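Citrate lyase, subunit 1 (Methanosaeta concilii, PDB 6HXI) probably takes part, as a subunit of ATP citrate lyase, in the ATP-driven conversion of citrate and coenzyme A to acetyl-CoA and oxaloacetate. Local coordinates at residues S123-M135 / K147-I159. Sequence-based numbering, arbitrary orientation.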
ATOM      1  N   SER C 123      69.793   7.878  -1.747  1.00 51.14           N
ATOM      2  CA  SER C 123      69.208   8.197  -0.453  1.00 51.07           C
ATOM      3  C   SER C 123      68.376   9.451  -0.654  1.00 54.15           C
ATOM      4  O   SER C 123      68.590  10.173  -1.624  1.00 54.48           O
ATOM      5  CB  SER C 123      70.328   8.503   0.536  1.00 56.91           C
ATOM      6  OG  SER C 123      69.940   8.133   1.844  1.00 70.12           O
ATOM      7  N   SER C 124      67.457   9.750   0.264  1.00 49.90           N
ATOM      8  CA  SER C 124      66.670  10.967   0.124  1.00 48.07           C
ATOM      9  C   SER C 124      66.903  11.964   1.245  1.00 51.62           C
ATOM     10  O   SER C 124      67.235  11.564   2.360  1.00 51.84           O
ATOM     11  CB  SER C 124      65.197  10.628   0.020  1.00 49.18           C
ATOM     12  OG  SER C 124      64.930   9.826  -1.116  1.00 57.56           O
ATOM     13  N   ASP C 125      66.736  13.260   0.938  1.00 48.24           N
ATOM     14  CA  ASP C 125      66.818  14.367   1.898  1.00 50.09           C
ATOM     15  C   ASP C 125      65.509  15.163   1.821  1.00 54.53           C
ATOM     16  O   ASP C 125      64.649  14.772   1.042  1.00 53.08           O
ATOM     17  CB  ASP C 125      68.091  15.231   1.713  1.00 53.05           C
ATOM     18  CG  ASP C 125      68.231  16.072   0.443  1.00 60.92           C
ATOM     19  OD1 ASP C 125      67.238  16.191  -0.318  1.00 61.02           O
ATOM     20  OD2 ASP C 125      69.331  16.618   0.216  1.00 64.56           O
ATOM     21  N   TYR C 126      65.339  16.256   2.596  1.00 52.58           N
ATOM     22  CA  TYR C 126      64.070  17.007   2.578  1.00 52.61           C
ATOM     23  C   TYR C 126      63.733  17.692   1.235  1.00 57.63           C
ATOM     24  O   TYR C 126      62.580  18.052   1.021  1.00 57.10           O
ATOM     25  CB  TYR C 126      63.997  18.043   3.728  1.00 54.53           C
ATOM     26  CG  TYR C 126      64.165  17.487   5.128  1.00 55.56           C
ATOM     27  CD1 TYR C 126      63.209  16.636   5.684  1.00 56.50           C
ATOM     28  CD2 TYR C 126      65.218  17.896   5.938  1.00 58.37           C
ATOM     29  CE1 TYR C 126      63.354  16.127   6.977  1.00 57.72           C
ATOM     30  CE2 TYR C 126      65.365  17.408   7.238  1.00 60.46           C
ATOM     31  CZ  TYR C 126      64.424  16.532   7.757  1.00 67.29           C
ATOM     32  OH  TYR C 126      64.556  16.056   9.033  1.00 73.10           O
ATOM     33  N   GLU C 127      64.719  17.872   0.344  1.00 55.35           N
ATOM     34  CA  GLU C 127      64.522  18.589  -0.926  1.00 56.26           C
ATOM     35  C   GLU C 127      64.423  17.675  -2.156  1.00 58.78           C
ATOM     36  O   GLU C 127      63.987  18.112  -3.224  1.00 58.64           O
ATOM     37  CB  GLU C 127      65.618  19.660  -1.122  1.00 59.98           C
ATOM     38  CG  GLU C 127      65.754  20.645   0.034  1.00 74.52           C
ATOM     39  CD  GLU C 127      67.068  21.404   0.154  1.00112.00           C
ATOM     40  OE1 GLU C 127      67.142  22.304   1.022  1.00116.98           O
ATOM     41  OE2 GLU C 127      68.037  21.070  -0.569  1.00110.92           O
ATOM     42  N   GLY C 128      64.810  16.418  -1.989  1.00 54.01           N
ATOM     43  CA  GLY C 128      64.753  15.419  -3.043  1.00 51.75           C
ATOM     44  C   GLY C 128      65.576  14.192  -2.743  1.00 53.75           C
ATOM     45  O   GLY C 128      65.686  13.779  -1.588  1.00 53.26           O
ATOM     46  N   ASP C 129      66.148  13.598  -3.795  1.00 49.78           N
ATOM     47  CA  ASP C 129      66.986  12.396  -3.728  1.00 48.97           C
ATOM     48  C   ASP C 129      68.421  12.736  -4.080  1.00 54.76           C
ATOM     49  O   ASP C 129      68.665  13.606  -4.918  1.00 55.84           O
ATOM     50  CB  ASP C 129      66.449  11.309  -4.672  1.00 49.64           C
ATOM     51  CG  ASP C 129      64.940  11.119  -4.580  1.00 62.00           C
ATOM     52  OD1 ASP C 129      64.416  11.067  -3.444  1.00 61.59           O
ATOM     53  OD2 ASP C 129      64.284  11.035  -5.644  1.00 67.35           O
ATOM     54  N   ASN C 130      69.375  12.075  -3.423  1.00 50.80           N
ATOM     55  CA  ASN C 130      70.790  12.287  -3.691  1.00 51.82           C
ATOM     56  C   ASN C 130      71.414  11.007  -4.228  1.00 55.40           C
ATOM     57  O   ASN C 130      71.253   9.952  -3.623  1.00 52.69           O
ATOM     58  CB  ASN C 130      71.518  12.767  -2.439  1.00 52.37           C
ATOM     59  CG  ASN C 130      71.014  14.086  -1.923  1.00 63.92           C
ATOM     60  OD1 ASN C 130      71.044  15.101  -2.620  1.00 52.33           O
ATOM     61  ND2 ASN C 130      70.525  14.094  -0.686  1.00 58.96           N
ATOM     62  N   ILE C 131      72.082  11.103  -5.386  1.00 53.62           N
ATOM     63  CA  ILE C 131      72.803   9.997  -6.023  1.00 53.29           C
ATOM     64  C   ILE C 131      74.293  10.194  -5.716  1.00 58.95           C
ATOM     65  O   ILE C 131      74.818  11.283  -5.917  1.00 61.27           O
ATOM     66  CB  ILE C 131      72.522   9.911  -7.555  1.00 55.66           C
ATOM     67  CG1 ILE C 131      70.988   9.831  -7.836  1.00 53.79           C
ATOM     68  CG2 ILE C 131      73.298   8.730  -8.203  1.00 55.74           C
ATOM     69  CD1 ILE C 131      70.569  10.041  -9.270  1.00 54.64           C
ATOM     70  N   PHE C 132      74.951   9.159  -5.208  1.00 55.91           N
ATOM     71  CA  PHE C 132      76.375   9.181  -4.859  1.00 57.41           C
ATOM     72  C   PHE C 132      77.118   8.236  -5.785  1.00 63.12           C
ATOM     73  O   PHE C 132      76.640   7.127  -6.032  1.00 62.72           O
ATOM     74  CB  PHE C 132      76.588   8.807  -3.377  1.00 58.85           C
ATOM     75  CG  PHE C 132      75.807   9.678  -2.421  1.00 59.55           C
ATOM     76  CD1 PHE C 132      76.289  10.921  -2.033  1.00 64.79           C
ATOM     77  CD2 PHE C 132      74.572   9.272  -1.935  1.00 60.12           C
ATOM     78  CE1 PHE C 132      75.549  11.743  -1.169  1.00 65.38           C
ATOM     79  CE2 PHE C 132      73.832  10.095  -1.076  1.00 63.04           C
ATOM     80  CZ  PHE C 132      74.331  11.320  -0.693  1.00 62.49           C
ATOM     81  N   PHE C 133      78.246   8.696  -6.351  1.00 60.68           N
ATOM     82  CA  PHE C 133      79.044   7.894  -7.262  1.00 61.61           C
ATOM     83  C   PHE C 133      80.532   8.072  -6.998  1.00 71.89           C
ATOM     84  O   PHE C 133      80.996   9.192  -6.758  1.00 72.56           O
ATOM     85  CB  PHE C 133      78.704   8.202  -8.744  1.00 62.62           C
ATOM     86  CG  PHE C 133      79.541   7.445  -9.757  1.00 65.48           C
ATOM     87  CD1 PHE C 133      79.212   6.147 -10.127  1.00 67.16           C
ATOM     88  CD2 PHE C 133      80.669   8.025 -10.328  1.00 71.27           C
ATOM     89  CE1 PHE C 133      80.004   5.433 -11.026  1.00 69.50           C
ATOM     90  CE2 PHE C 133      81.470   7.307 -11.228  1.00 75.37           C
ATOM     91  CZ  PHE C 133      81.118   6.023 -11.589  1.00 72.51           C
ATOM     92  N   SER C 134      81.281   6.966  -7.093  1.00 71.99           N
ATOM     93  CA  SER C 134      82.739   6.951  -6.974  1.00 75.92           C
ATOM     94  C   SER C 134      83.337   5.846  -7.848  1.00 82.59           C
ATOM     95  O   SER C 134      82.625   4.910  -8.237  1.00 79.70           O
ATOM     96  CB  SER C 134      83.175   6.798  -5.519  1.00 81.93           C
ATOM     97  OG  SER C 134      84.562   7.071  -5.386  1.00 93.01           O
ATOM     98  N   MET C 135      84.626   5.963  -8.198  1.00 84.52           N
ATOM     99  CA  MET C 135      85.271   4.933  -9.023  1.00 86.29           C
ATOM    100  C   MET C 135      86.124   3.991  -8.169  1.00 93.90           C
ATOM    101  O   MET C 135      86.836   3.128  -8.698  1.00 94.29           O
ATOM    102  CB  MET C 135      86.028   5.535 -10.210  1.00 90.34           C
ATOM    103  CG  MET C 135      85.103   6.196 -11.218  1.00 92.70           C
ATOM    104  SD  MET C 135      85.929   7.271 -12.406  1.00 99.81           S
ATOM    105  CE  MET C 135      86.939   8.251 -11.322  1.00 98.86           C
ATOM    106  N   LYS C 147      86.333  12.475  -3.116  1.00 84.77           N
ATOM    107  CA  LYS C 147      86.464  11.124  -3.680  1.00 83.71           C
ATOM    108  C   LYS C 147      85.120  10.616  -4.261  1.00 83.87           C
ATOM    109  O   LYS C 147      85.108   9.846  -5.228  1.00 82.90           O
ATOM    110  CB  LYS C 147      86.980  10.160  -2.602  1.00 87.19           C
ATOM    111  CG  LYS C 147      87.765   8.963  -3.124  1.00 98.29           C
ATOM    112  CD  LYS C 147      88.195   8.078  -1.957  1.00108.12           C
ATOM    113  CE  LYS C 147      88.864   6.798  -2.385  1.00118.31           C
ATOM    114  NZ  LYS C 147      89.293   5.990  -1.211  1.00125.96           N
ATOM    115  N   VAL C 148      84.000  11.053  -3.654  1.00 77.86           N
ATOM    116  CA  VAL C 148      82.636  10.690  -4.036  1.00 73.91           C
ATOM    117  C   VAL C 148      81.919  11.936  -4.567  1.00 74.74           C
ATOM    118  O   VAL C 148      81.909  12.968  -3.895  1.00 74.38           O
ATOM    119  CB  VAL C 148      81.854  10.027  -2.847  1.00 76.73           C
ATOM    120  CG1 VAL C 148      80.400   9.731  -3.212  1.00 73.24           C
ATOM    121  CG2 VAL C 148      82.540   8.753  -2.365  1.00 77.81           C
ATOM    122  N   ILE C 149      81.303  11.824  -5.756  1.00 70.12           N
ATOM    123  CA  ILE C 149      80.512  12.908  -6.347  1.00 69.72           C
ATOM    124  C   ILE C 149      79.049  12.734  -5.968  1.00 72.27           C
ATOM    125  O   ILE C 149      78.556  11.603  -5.924  1.00 71.18           O
ATOM    126  CB  ILE C 149      80.738  13.136  -7.877  1.00 73.16           C
ATOM    127  CG1 ILE C 149      80.351  11.906  -8.740  1.00 71.38           C
ATOM    128  CG2 ILE C 149      82.166  13.599  -8.168  1.00 76.65           C
ATOM    129  CD1 ILE C 149      78.948  11.986  -9.323  1.00 74.52           C
ATOM    130  N   SER C 150      78.362  13.846  -5.692  1.00 68.96           N
ATOM    131  CA  SER C 150      76.956  13.857  -5.299  1.00 65.82           C
ATOM    132  C   SER C 150      76.110  14.581  -6.343  1.00 68.39           C
ATOM    133  O   SER C 150      76.491  15.668  -6.781  1.00 71.66           O
ATOM    134  CB  SER C 150      76.805  14.521  -3.936  1.00 70.13           C
ATOM    135  OG  SER C 150      75.449  14.538  -3.511  1.00 80.35           O
ATOM    136  N   ILE C 151      74.964  13.977  -6.737  1.00 60.77           N
ATOM    137  CA  ILE C 151      73.993  14.517  -7.712  1.00 58.48           C
ATOM    138  C   ILE C 151      72.643  14.618  -7.026  1.00 60.48           C
ATOM    139  O   ILE C 151      72.064  13.584  -6.692  1.00 59.61           O
ATOM    140  CB  ILE C 151      73.901  13.645  -9.010  1.00 59.81           C
ATOM    141  CG1 ILE C 151      75.296  13.455  -9.685  1.00 61.49           C
ATOM    142  CG2 ILE C 151      72.857  14.210  -9.996  1.00 57.93           C
ATOM    143  CD1 ILE C 151      75.414  12.259 -10.652  1.00 65.84           C
ATOM    144  N   HIS C 152      72.134  15.845  -6.831  1.00 56.34           N
ATOM    145  CA  HIS C 152      70.838  16.049  -6.207  1.00 55.00           C
ATOM    146  C   HIS C 152      69.727  16.097  -7.258  1.00 57.18           C
ATOM    147  O   HIS C 152      69.828  16.846  -8.221  1.00 56.79           O
ATOM    148  CB  HIS C 152      70.825  17.312  -5.328  1.00 57.55           C
ATOM    149  CG  HIS C 152      69.493  17.556  -4.679  1.00 60.65           C
ATOM    150  ND1 HIS C 152      69.061  16.795  -3.599  1.00 60.90           N
ATOM    151  CD2 HIS C 152      68.505  18.415  -5.028  1.00 63.39           C
ATOM    152  CE1 HIS C 152      67.849  17.239  -3.308  1.00 60.31           C
ATOM    153  NE2 HIS C 152      67.465  18.201  -4.147  1.00 61.98           N
ATOM    154  N   VAL C 153      68.660  15.306  -7.051  1.00 52.00           N
ATOM    155  CA  VAL C 153      67.483  15.228  -7.919  1.00 51.09           C
ATOM    156  C   VAL C 153      66.327  15.858  -7.155  1.00 55.94           C
ATOM    157  O   VAL C 153      65.904  15.324  -6.129  1.00 55.70           O
ATOM    158  CB  VAL C 153      67.163  13.770  -8.370  1.00 53.32           C
ATOM    159  CG1 VAL C 153      66.090  13.747  -9.456  1.00 52.87           C
ATOM    160  CG2 VAL C 153      68.418  13.049  -8.855  1.00 53.51           C
ATOM    161  N   ASP C 154      65.864  17.031  -7.609  1.00 52.95           N
ATOM    162  CA  ASP C 154      64.771  17.765  -6.972  1.00 52.09           C
ATOM    163  C   ASP C 154      63.480  16.942  -7.066  1.00 50.97           C
ATOM    164  O   ASP C 154      63.250  16.261  -8.072  1.00 47.86           O
ATOM    165  CB  ASP C 154      64.607  19.155  -7.612  1.00 55.90           C
ATOM    166  CG  ASP C 154      63.520  20.007  -6.991  1.00 72.14           C
ATOM    167  OD1 ASP C 154      63.785  20.641  -5.949  1.00 75.64           O
ATOM    168  OD2 ASP C 154      62.398  20.041  -7.549  1.00 78.50           O
ATOM    169  N   SER C 155      62.674  16.985  -5.988  1.00 47.19           N
ATOM    170  CA  SER C 155      61.413  16.259  -5.841  1.00 46.02           C
ATOM    171  C   SER C 155      60.423  16.520  -6.972  1.00 53.32           C
ATOM    172  O   SER C 155      59.788  15.585  -7.464  1.00 52.20           O
ATOM    173  CB  SER C 155      60.761  16.558  -4.493  1.00 46.16           C
ATOM    174  OG  SER C 155      61.402  15.851  -3.446  1.00 49.09           O
ATOM    175  N   LEU C 156      60.300  17.784  -7.390  1.00 52.42           N
ATOM    176  CA  LEU C 156      59.347  18.155  -8.426  1.00 54.37           C
ATOM    177  C   LEU C 156      59.900  18.121  -9.847  1.00 61.72           C
ATOM    178  O   LEU C 156      59.139  17.826 -10.778  1.00 63.70           O
ATOM    179  CB  LEU C 156      58.717  19.522  -8.128  1.00 55.39           C
ATOM    180  CG  LEU C 156      58.149  19.727  -6.730  1.00 57.72           C
ATOM    181  CD1 LEU C 156      57.760  21.164  -6.531  1.00 58.32           C
ATOM    182  CD2 LEU C 156      56.961  18.812  -6.462  1.00 58.19           C
ATOM    183  N   GLU C 157      61.190  18.431 -10.018  1.00 57.40           N
ATOM    184  CA  GLU C 157      61.828  18.478 -11.330  1.00 60.19           C
ATOM    185  C   GLU C 157      62.171  17.100 -11.916  1.00 65.35           C
ATOM    186  O   GLU C 157      62.058  16.918 -13.129  1.00 67.34           O
ATOM    187  CB  GLU C 157      63.071  19.393 -11.312  1.00 62.74           C
ATOM    188  CG  GLU C 157      62.734  20.861 -11.103  1.00 76.73           C
ATOM    189  CD  GLU C 157      63.851  21.767 -10.617  1.00109.61           C
ATOM    190  OE1 GLU C 157      63.533  22.877 -10.132  1.00104.45           O
ATOM    191  OE2 GLU C 157      65.039  21.379 -10.725  1.00111.62           O
ATOM    192  N   GLY C 158      62.594  16.160 -11.071  1.00 59.81           N
ATOM    193  CA  GLY C 158      62.973  14.822 -11.522  1.00 58.32           C
ATOM    194  C   GLY C 158      64.345  14.763 -12.172  1.00 61.83           C
ATOM    195  O   GLY C 158      65.077  15.763 -12.181  1.00 61.28           O
ATOM    196  N   ILE C 159      64.715  13.574 -12.702  1.00 58.90           N
ATOM    197  CA  ILE C 159      66.033  13.337 -13.331  1.00 60.40           C
ATOM    198  C   ILE C 159      66.178  14.012 -14.723  1.00 68.95           C
ATOM    199  O   ILE C 159      67.281  14.435 -15.063  1.00 70.24           O
ATOM    200  CB  ILE C 159      66.391  11.811 -13.370  1.00 61.85           C
ATOM    201  CG1 ILE C 159      67.905  11.561 -13.427  1.00 62.13           C
ATOM    202  CG2 ILE C 159      65.661  11.035 -14.482  1.00 62.66           C
ATOM    203  CD1 ILE C 159      68.562  11.398 -12.130  1.00 65.03           C
TER
HETATM  204  O   HOH W   1      63.404  13.605  -6.302  1.00 57.96           O
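D129, I131 and F133 pair through reciprocal backbone hydrogen bonds with V153, I151 and I149, joining strands 128-134 and 149-154 antiparallel, their axes 4.6 Å apart and their directions 158° from each other. On the face carrying N130 and H152, the imidazole donates from ND1 to N130 OD1 (2.8 Å); the oxygen lies in the ring plane, but the donor stands 40° above the amide carbonyl plane. H152 reaches it with CG anti to the backbone N (chi1 179°), which lays the ring along the 125-128 turn and brings CE1 to 3.2 Å from D125 OD1. The other end of the same amide is also held: N130 ND2 gives D125 OD2 a nearly straight bond of 2.9 Å from above the carboxylate plane, fixing which way the amide faces. D125 OD1 meanwhile accepts from E127 N in an Asx turn. Without this carboxylate, as with an alanine here, E127 N and N130 ND2 are likely to lose their acceptor, leaving the amide less fixed in its rotation. Beyond this cluster, S155 N closes on E127 O, and at the far end S134 OG donates to K147 O (2.8 Å). The face carrying I131, I151 and V153 is largely apolar, with D129 at its end: I131 CD1 touches V153 CG2 at 3.7 Å, and I159 reaches over to it, while F133 CB meets I149 CD1. In the ATP-grasp domain, strands 118-125, 128-134 and 149-154 form an antiparallel meander ending at the six-stranded sheet's edge within this chain; helix 173-192 packs against F133, V153 and I159, its W187 also hydrogen-bonding D129.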